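PDB 3C38: autoinducer 2 sensor kinase/phosphatase LuxQ from Vibrio cholerae, which senses autoinducer 2 through its partner LuxP, working as a histidine kinase at low cell density and as a phosphatase at high cell density. Local coordinates for residues A[24-29]-A[219-224]; A[134-139]-A[158-163]; A[167-172]-A[190-195]. One frame throughout, in Å; residues are numbered along the deposited sequence.

Interaction 1 of 3, residues A[24-29]-A[219-224]; sequences QTSSLI and GQTFLE
Ser26 and Thr221 meet hydroxyl to hydroxyl where the long N-terminal helix 22-47 lies over edge strand 216-225 of the four-stranded antiparallel sheet. This is helix-on-sheet packing in the periplasmic domain of LuxQ, a member of the Cache clan; here the long helix packs along the sheets, consistent with that fold. The short axes approach to 8.5 Å, and the helix runs with the strand at an angle of 37°. The Thr221 side chain leaves the strand toward the helix. Its OG1 lies anti to the carbonyl carbon (chi1 -63°), beside the backbone N. From there Thr221 OG1 faces Ser26 OG at 2.4 Å. Either oxygen could donate. The distance is very short, so its exact value is doubtful. The methyl CG2 of Thr221 also lies near Ser26 OG, and this closeness shares the doubt.

One helical turn on, Ile29 also points toward the strand and carries the apolar half of the contact. Its two branches divide the work. CG1 stands anti to the carbonyl carbon (chi1 -71°) and leads to Ile29 CD1, 4.1 Å from Thr221 OG1. The other branch turns to Leu223, and these two side chains cross at about a right angle. Leu223 packs further on Gln30 and Phe33 of the same helix. Backbone bonds tie Thr221 to Val234 and Leu223 to Leu232 on the neighbouring strand. The apolar contact is methyl to methyl, Ile29 CG2 to Leu223 CD2 at 4.1 Å.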
loop_
_atom_site.group_PDB
_atom_site.type_symbol
_atom_site.label_atom_id
_atom_site.label_comp_id
_atom_site.label_asym_id
_atom_site.label_seq_id
_atom_site.Cartn_x
_atom_site.Cartn_y
_atom_site.Cartn_z
ATOM N N GLN A 24 17.817 15.239 3.512
ATOM C CA GLN A 24 16.815 15.717 4.454
ATOM C C GLN A 24 15.373 15.583 3.952
ATOM O O GLN A 24 14.479 15.236 4.731
ATOM C CB GLN A 24 17.123 17.168 4.842
ATOM C CG GLN A 24 18.475 17.324 5.544
ATOM C CD GLN A 24 18.346 17.769 6.992
ATOM O OE1 GLN A 24 17.817 18.845 7.275
ATOM N NE2 GLN A 24 18.835 16.945 7.915
ATOM N N THR A 25 15.133 15.862 2.671
ATOM C CA THR A 25 13.778 15.727 2.138
ATOM C C THR A 25 13.543 14.231 1.964
ATOM O O THR A 25 12.453 13.720 2.209
ATOM C CB THR A 25 13.601 16.414 0.754
ATOM O OG1 THR A 25 14.092 15.547 -0.277
ATOM C CG2 THR A 25 14.343 17.738 0.706
ATOM N N SER A 26 14.595 13.543 1.537
ATOM C CA SER A 26 14.555 12.103 1.318
ATOM C C SER A 26 14.169 11.458 2.646
ATOM O O SER A 26 13.335 10.549 2.703
ATOM C CB SER A 26 15.939 11.619 0.871
ATOM O OG SER A 26 15.857 10.515 -0.010
ATOM N N SER A 27 14.779 11.956 3.716
ATOM C CA SER A 27 14.524 11.458 5.060
ATOM C C SER A 27 13.064 11.696 5.418
ATOM O O SER A 27 12.391 10.813 5.956
ATOM C CB SER A 27 15.436 12.178 6.064
ATOM O OG SER A 27 15.103 11.832 7.399
ATOM N N LEU A 28 12.591 12.899 5.115
ATOM C CA LEU A 28 11.219 13.274 5.389
ATOM C C LEU A 28 10.245 12.436 4.554
ATOM O O LEU A 28 9.243 11.930 5.067
ATOM C CB LEU A 28 11.031 14.766 5.097
ATOM C CG LEU A 28 9.606 15.334 5.047
ATOM C CD1 LEU A 28 8.844 15.036 6.347
ATOM C CD2 LEU A 28 9.696 16.842 4.806
ATOM N N ILE A 29 10.547 12.284 3.269
ATOM C CA ILE A 29 9.688 11.508 2.381
ATOM C C ILE A 29 9.492 10.096 2.922
ATOM O O ILE A 29 8.366 9.568 2.950
ATOM C CB ILE A 29 10.271 11.479 0.953
ATOM C CG1 ILE A 29 10.108 12.875 0.330
ATOM C CG2 ILE A 29 9.578 10.416 0.114
ATOM C CD1 ILE A 29 10.873 13.103 -0.956
ATOM N N GLY A 219 15.226 15.411 -7.009
ATOM C CA GLY A 219 15.803 14.499 -6.044
ATOM C C GLY A 219 15.251 13.101 -6.255
ATOM O O GLY A 219 14.192 12.931 -6.860
ATOM N N GLN A 220 15.984 12.099 -5.776
ATOM C CA GLN A 220 15.564 10.707 -5.879
ATOM C C GLN A 220 15.596 10.074 -4.499
ATOM O O GLN A 220 16.535 10.287 -3.733
ATOM C CB GLN A 220 16.489 9.922 -6.808
ATOM C CG GLN A 220 16.146 10.043 -8.268
ATOM C CD GLN A 220 17.061 9.221 -9.157
ATOM O OE1 GLN A 220 17.147 7.996 -9.022
ATOM N NE2 GLN A 220 17.748 9.891 -10.076
ATOM N N THR A 221 14.560 9.307 -4.179
ATOM C CA THR A 221 14.488 8.639 -2.887
ATOM C C THR A 221 13.950 7.232 -3.038
ATOM O O THR A 221 12.791 7.042 -3.411
ATOM C CB THR A 221 13.565 9.374 -1.892
ATOM O OG1 THR A 221 14.086 10.677 -1.619
ATOM C CG2 THR A 221 13.480 8.596 -0.580
ATOM N N PHE A 222 14.795 6.242 -2.769
ATOM C CA PHE A 222 14.345 4.867 -2.853
ATOM C C PHE A 222 13.798 4.521 -1.481
ATOM O O PHE A 222 14.502 4.600 -0.477
ATOM C CB PHE A 222 15.492 3.949 -3.270
ATOM C CG PHE A 222 15.802 4.021 -4.738
ATOM C CD1 PHE A 222 16.549 5.075 -5.255
ATOM C CD2 PHE A 222 15.289 3.067 -5.616
ATOM C CE1 PHE A 222 16.783 5.183 -6.641
ATOM C CE2 PHE A 222 15.512 3.160 -6.995
ATOM C CZ PHE A 222 16.261 4.221 -7.509
ATOM N N LEU A 223 12.516 4.181 -1.447
ATOM C CA LEU A 223 11.825 3.860 -0.206
ATOM C C LEU A 223 12.206 2.525 0.428
ATOM O O LEU A 223 12.363 1.505 -0.254
ATOM C CB LEU A 223 10.299 3.867 -0.438
ATOM C CG LEU A 223 9.687 5.169 -0.978
ATOM C CD1 LEU A 223 8.198 4.983 -1.254
ATOM C CD2 LEU A 223 9.931 6.290 0.027
ATOM N N GLU A 224 12.347 2.540 1.745
ATOM C CA GLU A 224 12.633 1.309 2.470
ATOM C C GLU A 224 11.285 0.827 3.009
ATOM O O GLU A 224 10.428 1.633 3.376
ATOM C CB GLU A 224 13.579 1.558 3.647
ATOM C CG GLU A 224 14.932 2.116 3.269
ATOM C CD GLU A 224 15.909 2.101 4.433
ATOM O OE1 GLU A 224 15.481 2.332 5.588
ATOM O OE2 GLU A 224 17.111 1.872 4.188
#

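Interaction 2 of 3, residues A[134-139]-A[158-163]; sequences VHILMR and GIVLND
Ile136 pairs with Val160, Leu137 with Ile159 and Met138 with Gly158 in antiparallel register, the strand axes running at 163° to each other. Leu137 and Ile159 form the hydrogen-bonded pair, with Leu137 N to Ile159 O at 3.0 Å and Ile159 N to Leu137 O at 2.9 Å. Leu161 N continues the pattern past the strand end by donating to His135 O at 2.9 Å. Next, a side chain takes over from the backbone. Asn162 CG lies anti to its carbonyl carbon, and Asn162 OD1 accepts from His135 N at 2.7 Å. That bond is nearly straight at 167°, with the donor tilted from the amide plane. OD1 also sits near the plane of the imidazole at its edge, and ring and amide are only 13° apart. Asn162 ND2 binds Ser133 O, while His135 ND1 bonds to Tyr231 OH. The amide is thus held at both ends, and the ring at ND1.

The side chains alternate between the faces of the sheet. Val134 CG1 meets Val160 CG1 at 3.5 Å, obliquely. On the other face, Leu137 CD1 touches Leu161 CD2 at 4.0 Å, the two side chains crossing at about a right angle. Leu137 and Ile159 also pack against helix 22-47. Gly158 lets Ile136 CG2 and Met138 CG lie close over its CA. This is a beta hairpin at the core of the five-stranded antiparallel sheet of a Cache-type periplasmic sensor domain.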
loop_
_atom_site.group_PDB
_atom_site.type_symbol
_atom_site.label_atom_id
_atom_site.label_comp_id
_atom_site.label_asym_id
_atom_site.label_seq_id
_atom_site.Cartn_x
_atom_site.Cartn_y
_atom_site.Cartn_z
ATOM N N VAL A 134 0.691 -4.793 -11.255
ATOM C CA VAL A 134 0.300 -3.936 -10.150
ATOM C C VAL A 134 1.224 -4.139 -8.944
ATOM O O VAL A 134 1.464 -5.276 -8.523
ATOM C CB VAL A 134 -1.154 -4.250 -9.735
ATOM C CG1 VAL A 134 -1.476 -3.608 -8.408
ATOM C CG2 VAL A 134 -2.107 -3.756 -10.815
ATOM N N HIS A 135 1.750 -3.042 -8.407
ATOM C CA HIS A 135 2.629 -3.093 -7.236
ATOM C C HIS A 135 1.795 -2.885 -5.959
ATOM O O HIS A 135 1.022 -1.930 -5.842
ATOM C CB HIS A 135 3.729 -2.043 -7.381
ATOM C CG HIS A 135 4.677 -2.335 -8.502
ATOM N ND1 HIS A 135 5.856 -3.029 -8.320
ATOM C CD2 HIS A 135 4.574 -2.118 -9.837
ATOM C CE1 HIS A 135 6.435 -3.227 -9.491
ATOM N NE2 HIS A 135 5.676 -2.683 -10.428
ATOM N N ILE A 136 1.954 -3.799 -5.006
ATOM C CA ILE A 136 1.172 -3.770 -3.779
ATOM C C ILE A 136 1.995 -3.963 -2.523
ATOM O O ILE A 136 2.923 -4.763 -2.504
ATOM C CB ILE A 136 0.133 -4.897 -3.792
ATOM C CG1 ILE A 136 -0.594 -4.910 -5.132
ATOM C CG2 ILE A 136 -0.837 -4.733 -2.629
ATOM C CD1 ILE A 136 -1.538 -6.093 -5.297
ATOM N N LEU A 137 1.656 -3.213 -1.477
ATOM C CA LEU A 137 2.320 -3.354 -0.183
ATOM C C LEU A 137 1.305 -4.170 0.618
ATOM O O LEU A 137 0.162 -3.747 0.806
ATOM C CB LEU A 137 2.546 -1.997 0.475
ATOM C CG LEU A 137 3.644 -1.136 -0.155
ATOM C CD1 LEU A 137 3.576 0.290 0.389
ATOM C CD2 LEU A 137 5.003 -1.765 0.145
ATOM N N MET A 138 1.703 -5.363 1.044
ATOM C CA MET A 138 0.793 -6.205 1.790
ATOM C C MET A 138 1.331 -6.588 3.145
ATOM O O MET A 138 2.542 -6.614 3.363
ATOM C CB MET A 138 0.470 -7.472 1.009
ATOM C CG MET A 138 -0.540 -7.272 -0.084
ATOM S SD MET A 138 -1.177 -8.849 -0.599
ATOM C CE MET A 138 -2.083 -9.329 0.828
ATOM N N ARG A 139 0.412 -6.890 4.051
ATOM C CA ARG A 139 0.778 -7.282 5.400
ATOM C C ARG A 139 -0.260 -8.253 5.946
ATOM O O ARG A 139 -1.459 -8.106 5.705
ATOM C CB ARG A 139 0.896 -6.044 6.289
ATOM C CG ARG A 139 1.479 -6.314 7.665
ATOM C CD ARG A 139 1.810 -5.007 8.357
ATOM N NE ARG A 139 2.340 -5.223 9.700
ATOM C CZ ARG A 139 1.592 -5.546 10.749
ATOM N NH1 ARG A 139 0.278 -5.684 10.608
ATOM N NH2 ARG A 139 2.162 -5.730 11.931
ATOM N N GLY A 158 -3.866 -4.698 1.880
ATOM C CA GLY A 158 -2.917 -4.228 0.892
ATOM C C GLY A 158 -3.179 -2.808 0.439
ATOM O O GLY A 158 -4.313 -2.318 0.535
ATOM N N ILE A 159 -2.114 -2.159 -0.026
ATOM C CA ILE A 159 -2.156 -0.804 -0.566
ATOM C C ILE A 159 -1.662 -0.920 -1.997
ATOM O O ILE A 159 -0.537 -1.364 -2.223
ATOM C CB ILE A 159 -1.179 0.144 0.134
ATOM C CG1 ILE A 159 -1.522 0.280 1.607
ATOM C CG2 ILE A 159 -1.252 1.514 -0.496
ATOM C CD1 ILE A 159 -0.437 1.032 2.377
ATOM N N VAL A 160 -2.488 -0.534 -2.964
ATOM C CA VAL A 160 -2.071 -0.595 -4.360
ATOM C C VAL A 160 -1.382 0.716 -4.712
ATOM O O VAL A 160 -1.973 1.792 -4.581
ATOM C CB VAL A 160 -3.270 -0.799 -5.314
ATOM C CG1 VAL A 160 -2.779 -0.741 -6.774
ATOM C CG2 VAL A 160 -3.947 -2.132 -5.026
ATOM N N LEU A 161 -0.133 0.622 -5.158
ATOM C CA LEU A 161 0.643 1.806 -5.509
ATOM C C LEU A 161 0.275 2.431 -6.858
ATOM O O LEU A 161 0.247 3.657 -6.986
ATOM C CB LEU A 161 2.135 1.472 -5.473
ATOM C CG LEU A 161 2.585 0.952 -4.101
ATOM C CD1 LEU A 161 4.055 0.609 -4.132
ATOM C CD2 LEU A 161 2.313 2.005 -3.019
ATOM N N ASN A 162 -0.004 1.598 -7.855
ATOM C CA ASN A 162 -0.363 2.096 -9.182
ATOM C C ASN A 162 -1.533 3.057 -9.075
ATOM O O ASN A 162 -2.563 2.727 -8.486
ATOM C CB ASN A 162 -0.757 0.934 -10.114
ATOM C CG ASN A 162 0.362 -0.085 -10.269
ATOM O OD1 ASN A 162 0.869 -0.630 -9.277
ATOM N ND2 ASN A 162 0.767 -0.334 -11.507
ATOM N N ASP A 163 -1.360 4.244 -9.643
ATOM C CA ASP A 163 -2.402 5.259 -9.643
ATOM C C ASP A 163 -2.928 5.668 -8.275
ATOM O O ASP A 163 -4.003 6.266 -8.182
ATOM C CB ASP A 163 -3.575 4.786 -10.499
ATOM C CG ASP A 163 -3.191 4.607 -11.949
ATOM O OD1 ASP A 163 -3.694 3.654 -12.563
ATOM O OD2 ASP A 163 -2.391 5.423 -12.467
#

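Interaction 3 of 3, residues A[167-172]-A[190-195]; sequences LLENIR and VSTLKG
Leu168 and Thr192 join helix 165-174 to the end of edge strand 187-191, in the four-stranded sheet of the periplasmic domain. No hydrogen bond crosses between the segments, and the contact is made by packing. Leu168 points toward the strand, and the Leu168 and Val190 side chains slide past each other, running in opposite directions. Leu168 CG lies 3.7 Å from Val190 CG1, and Leu168 CD1 reaches on to Val190 O at 3.4 Å. Val190 CG1 sits between its own backbone N and carbonyl carbon (chi1 64°), and there it meets both CG and CD1 of the leucine. Leu168 CD1 also touches Thr192 CG2 at 3.8 Å.

Thr192 also packs against a salt-bridged pair on the helix. Arg172 grips Glu169 side-on: Arg172 NE bonds to Glu169 OE2 and Arg172 NH2 to Glu169 OE1, each at 2.8 Å. Both carboxylate oxygens are met on the syn side, about 30° out of the carboxylate plane. This two-point hydrogen-bonded grip holds the rotation of both groups. Glu169 OE2 then rests 4.0 Å from Thr192 CG2, and Arg172 CD lies 3.9 Å from Thr192 OG1. That hydroxyl is bonded elsewhere, to Leu180 N and Asn179 OD1. Next to Thr192 in the chain, Ser191 OG accepts from Leu193 N, an ST turn where the strand ends. On the helix, Leu168, Ile171 and Arg172 all touch Leu180 of neighbouring strand 179-184, while Leu167 and Ile171 reach helix 22-47.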
loop_
_atom_site.group_PDB
_atom_site.type_symbol
_atom_site.label_atom_id
_atom_site.label_comp_id
_atom_site.label_asym_id
_atom_site.label_seq_id
_atom_site.Cartn_x
_atom_site.Cartn_y
_atom_site.Cartn_z
ATOM N N LEU A 167 -2.151 8.590 -1.862
ATOM C CA LEU A 167 -0.934 8.273 -1.127
ATOM C C LEU A 167 0.211 9.239 -1.451
ATOM O O LEU A 167 0.850 9.794 -0.553
ATOM C CB LEU A 167 -0.477 6.849 -1.444
ATOM C CG LEU A 167 0.914 6.545 -0.877
ATOM C CD1 LEU A 167 0.828 6.561 0.637
ATOM C CD2 LEU A 167 1.424 5.208 -1.365
ATOM N N LEU A 168 0.461 9.430 -2.742
ATOM C CA LEU A 168 1.545 10.287 -3.206
ATOM C C LEU A 168 1.337 11.760 -2.876
ATOM O O LEU A 168 2.278 12.458 -2.511
ATOM C CB LEU A 168 1.704 10.150 -4.717
ATOM C CG LEU A 168 3.112 9.965 -5.269
ATOM C CD1 LEU A 168 3.201 10.619 -6.658
ATOM C CD2 LEU A 168 4.129 10.553 -4.309
ATOM N N GLU A 169 0.108 12.230 -3.051
ATOM C CA GLU A 169 -0.239 13.619 -2.780
ATOM C C GLU A 169 -0.070 13.913 -1.292
ATOM O O GLU A 169 0.384 14.987 -0.898
ATOM C CB GLU A 169 -1.685 13.888 -3.220
ATOM C CG GLU A 169 -2.274 15.184 -2.676
ATOM C CD GLU A 169 -1.549 16.416 -3.187
ATOM O OE1 GLU A 169 -1.774 17.502 -2.608
ATOM O OE2 GLU A 169 -0.764 16.297 -4.160
ATOM N N ASN A 170 -0.437 12.944 -0.468
ATOM C CA ASN A 170 -0.310 13.079 0.974
ATOM C C ASN A 170 1.170 13.238 1.352
ATOM O O ASN A 170 1.510 13.965 2.293
ATOM C CB ASN A 170 -0.912 11.848 1.632
ATOM C CG ASN A 170 -0.554 11.739 3.085
ATOM O OD1 ASN A 170 -1.139 12.425 3.938
ATOM N ND2 ASN A 170 0.423 10.883 3.389
ATOM N N ILE A 171 2.060 12.575 0.612
ATOM C CA ILE A 171 3.491 12.688 0.877
ATOM C C ILE A 171 4.010 14.022 0.326
ATOM O O ILE A 171 4.866 14.673 0.937
ATOM C CB ILE A 171 4.277 11.537 0.224
ATOM C CG1 ILE A 171 3.906 10.212 0.887
ATOM C CG2 ILE A 171 5.787 11.779 0.345
ATOM C CD1 ILE A 171 4.625 9.027 0.279
ATOM N N ARG A 172 3.474 14.433 -0.823
ATOM C CA ARG A 172 3.877 15.682 -1.449
ATOM C C ARG A 172 3.554 16.842 -0.519
ATOM O O ARG A 172 4.412 17.682 -0.244
ATOM C CB ARG A 172 3.140 15.905 -2.776
ATOM C CG ARG A 172 3.575 17.189 -3.504
ATOM C CD ARG A 172 2.511 17.728 -4.463
ATOM N NE ARG A 172 1.313 18.196 -3.755
ATOM C CZ ARG A 172 1.302 19.181 -2.852
ATOM N NH1 ARG A 172 2.425 19.826 -2.531
ATOM N NH2 ARG A 172 0.166 19.518 -2.252
ATOM N N VAL A 190 2.576 6.459 -10.152
ATOM C CA VAL A 190 1.628 7.550 -9.948
ATOM C C VAL A 190 2.426 8.845 -9.880
ATOM O O VAL A 190 3.604 8.836 -9.513
ATOM C CB VAL A 190 0.773 7.352 -8.653
ATOM C CG1 VAL A 190 1.648 7.389 -7.418
ATOM C CG2 VAL A 190 -0.313 8.422 -8.584
ATOM N N SER A 191 1.781 9.948 -10.252
ATOM C CA SER A 191 2.414 11.262 -10.286
ATOM C C SER A 191 1.461 12.350 -9.816
ATOM O O SER A 191 0.238 12.211 -9.946
ATOM C CB SER A 191 2.847 11.566 -11.724
ATOM O OG SER A 191 3.110 12.942 -11.928
ATOM N N THR A 192 2.019 13.428 -9.272
ATOM C CA THR A 192 1.208 14.544 -8.812
ATOM C C THR A 192 1.200 15.687 -9.834
ATOM O O THR A 192 0.519 16.694 -9.622
ATOM C CB THR A 192 1.736 15.129 -7.486
ATOM O OG1 THR A 192 3.070 15.604 -7.682
ATOM C CG2 THR A 192 1.709 14.091 -6.381
ATOM N N LEU A 193 1.967 15.550 -10.920
ATOM C CA LEU A 193 2.023 16.599 -11.946
ATOM C C LEU A 193 0.649 16.927 -12.542
ATOM O O LEU A 193 -0.119 16.022 -12.894
ATOM C CB LEU A 193 2.989 16.213 -13.070
ATOM C CG LEU A 193 4.477 16.483 -12.780
ATOM C CD1 LEU A 193 4.940 15.591 -11.631
ATOM C CD2 LEU A 193 5.332 16.196 -14.025
ATOM N N LYS A 194 0.341 18.221 -12.638
ATOM C CA LYS A 194 -0.943 18.671 -13.195
ATOM C C LYS A 194 -0.904 18.588 -14.715
ATOM O O LYS A 194 -1.898 18.279 -15.354
ATOM C CB LYS A 194 -1.244 20.120 -12.801
ATOM C CG LYS A 194 -0.846 20.507 -11.390
ATOM C CD LYS A 194 -1.617 19.751 -10.329
ATOM C CE LYS A 194 -1.087 20.103 -8.932
ATOM N NZ LYS A 194 0.364 19.721 -8.726
ATOM N N GLY A 195 0.256 18.874 -15.292
ATOM C CA GLY A 195 0.384 18.815 -16.735
ATOM C C GLY A 195 0.695 20.174 -17.319
ATOM O O GLY A 195 1.077 20.291 -18.483
#

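Overall arrangement
All three contacts lie within the periplasmic LuxQ domain, which holds two antiparallel sheets along one long helix, 22-47. Interactions 1 and 3 belong to the four-stranded sheet, at its two outermost strands, and their centres are about 15 Å apart. They touch through Ile29 CG2 and Ile171 CG2. Interaction 2 lies in the five-stranded sheet, its centre about 16 Å from that of interaction 3, and Leu161 packs on Leu167 between them. Interactions 1 and 2, centres about 19 Å apart, do not touch. Along the chain, interaction 2 closes before interaction 3 opens, and interaction 1 encloses both. Helix 165-174 bridges from the end of strand 153-160 to the four-stranded sheet, so both sheets and helix 22-47 form one connected periplasmic unit.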